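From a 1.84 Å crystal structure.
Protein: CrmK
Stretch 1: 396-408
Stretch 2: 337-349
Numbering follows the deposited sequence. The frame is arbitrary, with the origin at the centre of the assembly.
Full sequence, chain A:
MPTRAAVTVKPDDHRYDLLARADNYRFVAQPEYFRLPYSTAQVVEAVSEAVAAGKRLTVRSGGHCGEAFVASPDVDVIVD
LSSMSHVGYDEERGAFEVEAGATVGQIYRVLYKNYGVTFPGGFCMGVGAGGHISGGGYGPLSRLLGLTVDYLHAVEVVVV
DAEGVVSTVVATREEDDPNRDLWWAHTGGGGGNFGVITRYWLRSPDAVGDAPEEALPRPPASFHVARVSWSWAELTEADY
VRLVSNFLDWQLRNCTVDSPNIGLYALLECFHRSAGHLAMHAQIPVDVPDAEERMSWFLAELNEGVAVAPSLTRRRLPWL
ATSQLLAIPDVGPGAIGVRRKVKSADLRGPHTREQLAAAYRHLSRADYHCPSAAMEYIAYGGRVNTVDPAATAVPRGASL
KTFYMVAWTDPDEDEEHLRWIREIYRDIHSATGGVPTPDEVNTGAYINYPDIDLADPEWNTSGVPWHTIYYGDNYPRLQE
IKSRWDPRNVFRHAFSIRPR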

ATOM      1  N   ARG A 396       9.783  21.936  20.008  1.00 29.78           N
ATOM      2  CA  ARG A 396       8.795  21.265  20.804  1.00 31.32           C
ATOM      3  C   ARG A 396       7.916  22.307  21.473  1.00 32.70           C
ATOM      4  O   ARG A 396       8.269  23.461  21.509  1.00 31.13           O
ATOM      5  CB  ARG A 396       9.491  20.322  21.764  1.00 31.25           C
ATOM      6  CG  ARG A 396       9.916  19.044  21.016  1.00 32.81           C
ATOM      7  CD  ARG A 396      10.644  18.107  21.898  1.00 31.20           C
ATOM      8  NE  ARG A 396      11.615  17.291  21.195  1.00 31.16           N
ATOM      9  CZ  ARG A 396      11.598  15.959  21.110  1.00 27.78           C
ATOM     10  NH1 ARG A 396      10.640  15.241  21.658  1.00 28.78           N
ATOM     11  NH2 ARG A 396      12.583  15.346  20.499  1.00 24.61           N
ATOM     12  N   GLY A 397       6.795  21.899  22.015  1.00 35.57           N
ATOM     13  CA  GLY A 397       5.933  22.864  22.692  1.00 39.75           C
ATOM     14  C   GLY A 397       4.520  22.846  22.170  1.00 36.52           C
ATOM     15  O   GLY A 397       3.600  23.234  22.884  1.00 37.16           O
ATOM     16  N   ALA A 398       4.328  22.405  20.932  1.00 33.92           N
ATOM     17  CA  ALA A 398       2.965  22.275  20.402  1.00 36.16           C
ATOM     18  C   ALA A 398       2.164  21.240  21.185  1.00 34.20           C
ATOM     19  O   ALA A 398       2.678  20.204  21.595  1.00 38.33           O
ATOM     20  CB  ALA A 398       2.993  21.933  18.921  1.00 35.50           C
ATOM     21  N   SER A 399       0.897  21.539  21.387  1.00 33.72           N
ATOM     22  CA  SER A 399      -0.052  20.623  21.989  1.00 35.51           C
ATOM     23  C   SER A 399      -0.808  19.881  20.917  1.00 29.42           C
ATOM     24  O   SER A 399      -1.322  18.798  21.149  1.00 29.16           O
ATOM     25  CB  SER A 399      -1.094  21.413  22.815  1.00 35.58           C
ATOM     26  OG  SER A 399      -0.457  22.094  23.858  1.00 44.03           O
ATOM     27  N   LEU A 400      -0.893  20.508  19.748  1.00 27.69           N
ATOM     28  CA  LEU A 400      -1.807  20.117  18.724  1.00 27.87           C
ATOM     29  C   LEU A 400      -1.216  20.557  17.369  1.00 24.43           C
ATOM     30  O   LEU A 400      -0.613  21.615  17.278  1.00 26.40           O
ATOM     31  CB  LEU A 400      -3.165  20.780  18.995  1.00 32.86           C
ATOM     32  CG  LEU A 400      -4.280  20.133  18.199  1.00 33.78           C
ATOM     33  CD1 LEU A 400      -5.515  19.887  19.023  1.00 36.53           C
ATOM     34  CD2 LEU A 400      -4.572  20.992  16.980  1.00 38.15           C
ATOM     35  N   LYS A 401      -1.324  19.705  16.371  1.00 21.74           N
ATOM     36  CA  LYS A 401      -0.879  20.008  15.034  1.00 25.11           C
ATOM     37  C   LYS A 401      -2.081  20.201  14.111  1.00 25.86           C
ATOM     38  O   LYS A 401      -3.160  19.602  14.324  1.00 28.55           O
ATOM     39  CB  LYS A 401       0.013  18.915  14.492  1.00 26.52           C
ATOM     40  CG  LYS A 401       1.313  18.752  15.237  1.00 29.47           C
ATOM     41  CD  LYS A 401       2.210  17.740  14.545  1.00 33.49           C
ATOM     42  CE  LYS A 401       3.682  18.070  14.707  1.00 35.70           C
ATOM     43  NZ  LYS A 401       4.054  19.198  13.835  1.00 42.41           N
ATOM     44  N   THR A 402      -1.918  21.075  13.121  1.00 25.23           N
ATOM     45  CA  THR A 402      -2.924  21.233  12.089  1.00 25.41           C
ATOM     46  C   THR A 402      -2.220  21.168  10.726  1.00 24.43           C
ATOM     47  O   THR A 402      -1.071  21.570  10.583  1.00 22.81           O
ATOM     48  CB  THR A 402      -3.742  22.545  12.188  1.00 27.00           C
ATOM     49  OG1 THR A 402      -2.974  23.628  11.653  1.00 27.66           O
ATOM     50  CG2 THR A 402      -4.187  22.819  13.641  1.00 26.38           C
ATOM     51  N   PHE A 403      -2.959  20.659   9.761  1.00 26.48           N
ATOM     52  CA  PHE A 403      -2.486  20.289   8.457  1.00 27.66           C
ATOM     53  C   PHE A 403      -3.597  20.728   7.488  1.00 26.12           C
ATOM     54  O   PHE A 403      -4.778  20.638   7.828  1.00 28.42           O
ATOM     55  CB  PHE A 403      -2.310  18.769   8.481  1.00 28.97           C
ATOM     56  CG  PHE A 403      -1.913  18.171   7.174  1.00 31.68           C
ATOM     57  CD1 PHE A 403      -0.671  18.459   6.619  1.00 36.02           C
ATOM     58  CD2 PHE A 403      -2.750  17.308   6.508  1.00 34.86           C
ATOM     59  CE1 PHE A 403      -0.295  17.901   5.402  1.00 38.67           C
ATOM     60  CE2 PHE A 403      -2.379  16.740   5.298  1.00 40.07           C
ATOM     61  CZ  PHE A 403      -1.148  17.038   4.743  1.00 36.99           C
ATOM     62  N   TYR A 404      -3.207  21.234   6.317  1.00 23.18           N
ATOM     63  CA  TYR A 404      -4.099  21.688   5.266  1.00 23.40           C
ATOM     64  C   TYR A 404      -3.662  20.976   3.997  1.00 24.39           C
ATOM     65  O   TYR A 404      -2.443  20.866   3.752  1.00 24.24           O
ATOM     66  CB  TYR A 404      -3.941  23.171   5.009  1.00 24.46           C
ATOM     67  CG  TYR A 404      -4.220  24.045   6.183  1.00 24.97           C
ATOM     68  CD1 TYR A 404      -3.417  24.031   7.320  1.00 26.06           C
ATOM     69  CD2 TYR A 404      -5.295  24.936   6.159  1.00 28.99           C
ATOM     70  CE1 TYR A 404      -3.680  24.875   8.395  1.00 25.90           C
ATOM     71  CE2 TYR A 404      -5.568  25.749   7.239  1.00 27.97           C
ATOM     72  CZ  TYR A 404      -4.781  25.722   8.347  1.00 29.21           C
ATOM     73  OH  TYR A 404      -5.078  26.605   9.372  1.00 31.69           O
ATOM     74  N   MET A 405      -4.613  20.454   3.237  1.00 24.65           N
ATOM     75  CA  MET A 405      -4.290  19.789   1.992  1.00 28.34           C
ATOM     76  C   MET A 405      -5.391  19.967   0.923  1.00 27.69           C
ATOM     77  O   MET A 405      -6.578  20.089   1.254  1.00 24.56           O
ATOM     78  CB  MET A 405      -3.893  18.335   2.277  1.00 35.89           C
ATOM     79  CG  MET A 405      -4.760  17.195   1.769  1.00 48.68           C
ATOM     80  SD  MET A 405      -3.953  16.124   0.504  1.00 67.61           S
ATOM     81  CE  MET A 405      -2.229  16.024   0.994  1.00 54.30           C
ATOM     82  N   VAL A 406      -4.949  20.062  -0.336  1.00 24.99           N
ATOM     83  CA  VAL A 406      -5.809  20.010  -1.523  1.00 27.21           C
ATOM     84  C   VAL A 406      -5.093  19.050  -2.441  1.00 25.45           C
ATOM     85  O   VAL A 406      -3.834  19.078  -2.523  1.00 24.35           O
ATOM     86  CB  VAL A 406      -6.003  21.363  -2.252  1.00 29.47           C
ATOM     87  CG1 VAL A 406      -6.918  22.270  -1.482  1.00 35.89           C
ATOM     88  CG2 VAL A 406      -4.708  22.095  -2.442  1.00 30.95           C
ATOM     89  N   ALA A 407      -5.861  18.112  -2.988  1.00 26.77           N
ATOM     90  CA  ALA A 407      -5.366  17.114  -3.956  1.00 25.35           C
ATOM     91  C   ALA A 407      -6.265  17.115  -5.187  1.00 28.40           C
ATOM     92  O   ALA A 407      -7.490  17.186  -5.078  1.00 27.88           O
ATOM     93  CB  ALA A 407      -5.314  15.763  -3.342  1.00 25.90           C
ATOM     94  N   TRP A 408      -5.656  17.094  -6.364  1.00 27.65           N
ATOM     95  CA  TRP A 408      -6.423  17.114  -7.607  1.00 28.62           C
ATOM     96  C   TRP A 408      -5.612  16.461  -8.730  1.00 28.80           C
ATOM     97  O   TRP A 408      -4.437  16.075  -8.536  1.00 26.80           O
ATOM     98  CB  TRP A 408      -6.835  18.554  -7.944  1.00 28.61           C
ATOM     99  CG  TRP A 408      -5.729  19.459  -8.359  1.00 27.17           C
ATOM    100  CD1 TRP A 408      -5.413  19.807  -9.629  1.00 27.42           C
ATOM    101  CD2 TRP A 408      -4.782  20.124  -7.520  1.00 27.29           C
ATOM    102  NE1 TRP A 408      -4.356  20.662  -9.646  1.00 27.22           N
ATOM    103  CE2 TRP A 408      -3.927  20.861  -8.363  1.00 26.55           C
ATOM    104  CE3 TRP A 408      -4.561  20.164  -6.136  1.00 27.96           C
ATOM    105  CZ2 TRP A 408      -2.904  21.672  -7.873  1.00 26.07           C
ATOM    106  CZ3 TRP A 408      -3.527  20.947  -5.652  1.00 27.27           C
ATOM    107  CH2 TRP A 408      -2.718  21.694  -6.508  1.00 28.87           C
TER
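Stretch 2 (337-349) GVRRKVKSADLRG

Which polar contact is strongest? Lys401 NZ forms a salt bridge with Asp346 OD2 at 2.7 Å, joining side chains of a directly paired couple. The other carboxylate oxygen, Asp346 OD1, accepts from a water at 2.7 Å; that water also donates to Thr402 O and accepts from Ser344 OG, tying both strands together. Thr402 OG1 donates to Ala345 O at 2.6 Å, a carbonyl that also receives Thr402 N at 2.9 Å.

How does the backbone of stretch 2 run? Residues 339-347 form an extended strand antiparallel to 400-408, with the axes at 165° and 4.6 Å apart at closest approach. Pairs joined by backbone hydrogen bonds alternate with pairs that are not: Arg339 N reaches Trp408 O at 2.7 Å, Lys343 N reaches Tyr404 O at 2.9 Å, and Leu347 N reaches Leu400 O at 2.9 Å. Just before strand 400-408, Ser399 N also donates to Leu347 O at 2.9 Å.

What packs on the two faces? On the face bearing Lys401 and Asp346, Val342 CG1 lies 3.6 Å from both Phe403 CZ and Met405 CE. On the other, Leu347 CD1 meets Leu400 CD2 at 3.9 Å and Thr402 CG2 at 3.7 Å, while Arg339 CB sits over the Trp408 five-membered ring, 3.9 Å from its centroid, in a CH-pi contact.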

ATOM      1  N   GLY A 337      -0.517   9.780  -9.431  1.00 26.53           N
ATOM      2  CA  GLY A 337      -0.827  10.765 -10.469  1.00 26.07           C
ATOM      3  C   GLY A 337      -1.548  11.974  -9.916  1.00 25.90           C
ATOM      4  O   GLY A 337      -2.348  12.613 -10.631  1.00 25.60           O
ATOM      5  N   VAL A 338      -1.267  12.303  -8.661  1.00 23.05           N
ATOM      6  CA  VAL A 338      -2.014  13.356  -7.959  1.00 24.87           C
ATOM      7  C   VAL A 338      -1.200  14.614  -7.737  1.00 24.55           C
ATOM      8  O   VAL A 338      -0.027  14.554  -7.315  1.00 22.92           O
ATOM      9  CB  VAL A 338      -2.492  12.830  -6.589  1.00 24.85           C
ATOM     10  CG1 VAL A 338      -3.245  13.901  -5.818  1.00 26.82           C
ATOM     11  CG2 VAL A 338      -3.363  11.611  -6.804  1.00 26.06           C
ATOM     12  N   ARG A 339      -1.828  15.750  -7.983  1.00 23.77           N
ATOM     13  CA  ARG A 339      -1.218  17.064  -7.759  1.00 22.66           C
ATOM     14  C   ARG A 339      -1.662  17.547  -6.376  1.00 24.50           C
ATOM     15  O   ARG A 339      -2.811  17.313  -5.977  1.00 24.28           O
ATOM     16  CB  ARG A 339      -1.612  18.018  -8.872  1.00 23.83           C
ATOM     17  CG  ARG A 339      -1.243  17.547 -10.266  1.00 24.54           C
ATOM     18  CD  ARG A 339      -1.825  18.418 -11.378  1.00 25.69           C
ATOM     19  NE  ARG A 339      -1.078  19.659 -11.594  1.00 26.69           N
ATOM     20  CZ  ARG A 339       0.038  19.760 -12.321  1.00 28.97           C
ATOM     21  NH1 ARG A 339       0.580  18.699 -12.904  1.00 30.50           N
ATOM     22  NH2 ARG A 339       0.657  20.926 -12.424  1.00 30.67           N
ATOM     23  N   ARG A 340      -0.773  18.183  -5.631  1.00 22.78           N
ATOM     24  CA  ARG A 340      -1.044  18.509  -4.212  1.00 24.69           C
ATOM     25  C   ARG A 340      -0.434  19.787  -3.771  1.00 23.96           C
ATOM     26  O   ARG A 340       0.610  20.200  -4.291  1.00 26.80           O
ATOM     27  CB  ARG A 340      -0.462  17.452  -3.250  1.00 26.19           C
ATOM     28  CG  ARG A 340      -0.624  16.022  -3.684  1.00 30.81           C
ATOM     29  CD  ARG A 340       0.148  15.070  -2.771  1.00 32.92           C
ATOM     30  NE  ARG A 340      -0.028  13.692  -3.245  1.00 35.07           N
ATOM     31  CZ  ARG A 340      -1.101  12.950  -2.990  1.00 38.04           C
ATOM     32  NH1 ARG A 340      -1.194  11.727  -3.499  1.00 39.76           N
ATOM     33  NH2 ARG A 340      -2.095  13.436  -2.243  1.00 35.86           N
ATOM     34  N   LYS A 341      -1.030  20.382  -2.735  1.00 23.38           N
ATOM     35  CA  LYS A 341      -0.422  21.444  -1.990  1.00 23.18           C
ATOM     36  C   LYS A 341      -0.747  21.212  -0.494  1.00 24.12           C
ATOM     37  O   LYS A 341      -1.893  20.921  -0.124  1.00 22.52           O
ATOM     38  CB  LYS A 341      -0.949  22.784  -2.468  1.00 26.43           C
ATOM     39  CG  LYS A 341      -0.449  24.018  -1.734  1.00 25.83           C
ATOM     40  CD  LYS A 341       0.996  24.335  -2.000  1.00 29.49           C
ATOM     41  CE  LYS A 341       1.467  25.563  -1.222  1.00 33.14           C
ATOM     42  NZ  LYS A 341       2.935  25.511  -0.901  1.00 32.85           N
ATOM     43  N   VAL A 342       0.261  21.314   0.366  1.00 22.85           N
ATOM     44  CA  VAL A 342       0.055  21.108   1.813  1.00 23.62           C
ATOM     45  C   VAL A 342       0.548  22.326   2.575  1.00 22.94           C
ATOM     46  O   VAL A 342       1.419  23.063   2.113  1.00 23.17           O
ATOM     47  CB  VAL A 342       0.737  19.853   2.373  1.00 27.20           C
ATOM     48  CG1 VAL A 342       0.147  18.587   1.751  1.00 27.66           C
ATOM     49  CG2 VAL A 342       2.265  19.972   2.205  1.00 28.24           C
ATOM     50  N   LYS A 343      -0.076  22.578   3.719  1.00 23.16           N
ATOM     51  CA  LYS A 343       0.388  23.584   4.640  1.00 22.16           C
ATOM     52  C   LYS A 343       0.256  23.023   6.077  1.00 21.91           C
ATOM     53  O   LYS A 343      -0.424  22.044   6.319  1.00 22.67           O
ATOM     54  CB  LYS A 343      -0.433  24.886   4.482  1.00 24.77           C
ATOM     55  CG  LYS A 343      -0.351  25.526   3.104  1.00 25.23           C
ATOM     56  CD  LYS A 343      -1.121  26.833   3.048  1.00 27.15           C
ATOM     57  CE  LYS A 343      -0.880  27.567   1.754  1.00 27.92           C
ATOM     58  NZ  LYS A 343       0.237  28.547   1.891  1.00 29.62           N
ATOM     59  N   SER A 344       0.882  23.691   7.007  1.00 20.43           N
ATOM     60  CA  SER A 344       1.041  23.227   8.347  1.00 22.04           C
ATOM     61  C   SER A 344       1.003  24.412   9.297  1.00 20.73           C
ATOM     62  O   SER A 344       1.453  25.501   8.936  1.00 22.45           O
ATOM     63  CB  SER A 344       2.394  22.502   8.402  1.00 25.76           C
ATOM     64  OG  SER A 344       3.038  22.653   9.625  1.00 28.09           O
ATOM     65  N   ALA A 345       0.449  24.204  10.484  1.00 21.98           N
ATOM     66  CA  ALA A 345       0.413  25.222  11.568  1.00 23.78           C
ATOM     67  C   ALA A 345       0.202  24.469  12.892  1.00 23.94           C
ATOM     68  O   ALA A 345      -0.733  23.696  13.045  1.00 26.61           O
ATOM     69  CB  ALA A 345      -0.677  26.290  11.349  1.00 23.86           C
ATOM     70  N   ASP A 346       1.073  24.692  13.847  1.00 24.44           N
ATOM     71  CA  ASP A 346       0.972  24.019  15.140  1.00 26.97           C
ATOM     72  C   ASP A 346       0.581  24.970  16.236  1.00 26.06           C
ATOM     73  O   ASP A 346       0.961  26.120  16.192  1.00 25.84           O
ATOM     74  CB  ASP A 346       2.316  23.349  15.456  1.00 27.42           C
ATOM     75  CG  ASP A 346       2.683  22.322  14.407  1.00 32.70           C
ATOM     76  OD1 ASP A 346       1.773  21.998  13.557  1.00 33.63           O
ATOM     77  OD2 ASP A 346       3.856  21.865  14.425  1.00 36.48           O
ATOM     78  N   LEU A 347      -0.167  24.453  17.212  1.00 28.49           N
ATOM     79  CA  LEU A 347      -0.921  25.260  18.194  1.00 28.90           C
ATOM     80  C   LEU A 347      -0.569  24.820  19.599  1.00 29.41           C
ATOM     81  O   LEU A 347      -0.323  23.625  19.844  1.00 26.84           O
ATOM     82  CB  LEU A 347      -2.430  25.048  18.044  1.00 29.43           C
ATOM     83  CG  LEU A 347      -3.121  25.544  16.775  1.00 32.36           C
ATOM     84  CD1 LEU A 347      -4.501  24.923  16.660  1.00 34.81           C
ATOM     85  CD2 LEU A 347      -3.218  27.067  16.772  1.00 33.77           C
ATOM     86  N   ARG A 348      -0.575  25.766  20.523  1.00 30.40           N
ATOM     87  CA  ARG A 348      -0.475  25.426  21.961  1.00 33.99           C
ATOM     88  C   ARG A 348      -1.636  26.093  22.705  1.00 33.04           C
ATOM     89  O   ARG A 348      -1.709  26.043  23.924  1.00 33.79           O
ATOM     90  CB  ARG A 348       0.871  25.853  22.552  1.00 35.33           C
ATOM     91  CG  ARG A 348       1.166  27.336  22.345  1.00 42.46           C
ATOM     92  CD  ARG A 348       2.616  27.715  22.613  1.00 48.66           C
ATOM     93  NE  ARG A 348       2.877  27.727  24.038  1.00 56.30           N
ATOM     94  CZ  ARG A 348       3.478  26.756  24.732  1.00 65.89           C
ATOM     95  NH1 ARG A 348       3.945  25.644  24.151  1.00 64.80           N
ATOM     96  NH2 ARG A 348       3.628  26.912  26.046  1.00 72.59           N
ATOM     97  N   GLY A 349      -2.549  26.676  21.938  1.00 33.43           N
ATOM     98  CA  GLY A 349      -3.769  27.288  22.449  1.00 33.93           C
ATOM     99  C   GLY A 349      -4.814  27.107  21.369  1.00 37.89           C
ATOM    100  O   GLY A 349      -4.499  26.598  20.261  1.00 34.84           O
TER
HETATM  101  O   HOH W   1       1.499  20.783  11.214  1.00 28.74           O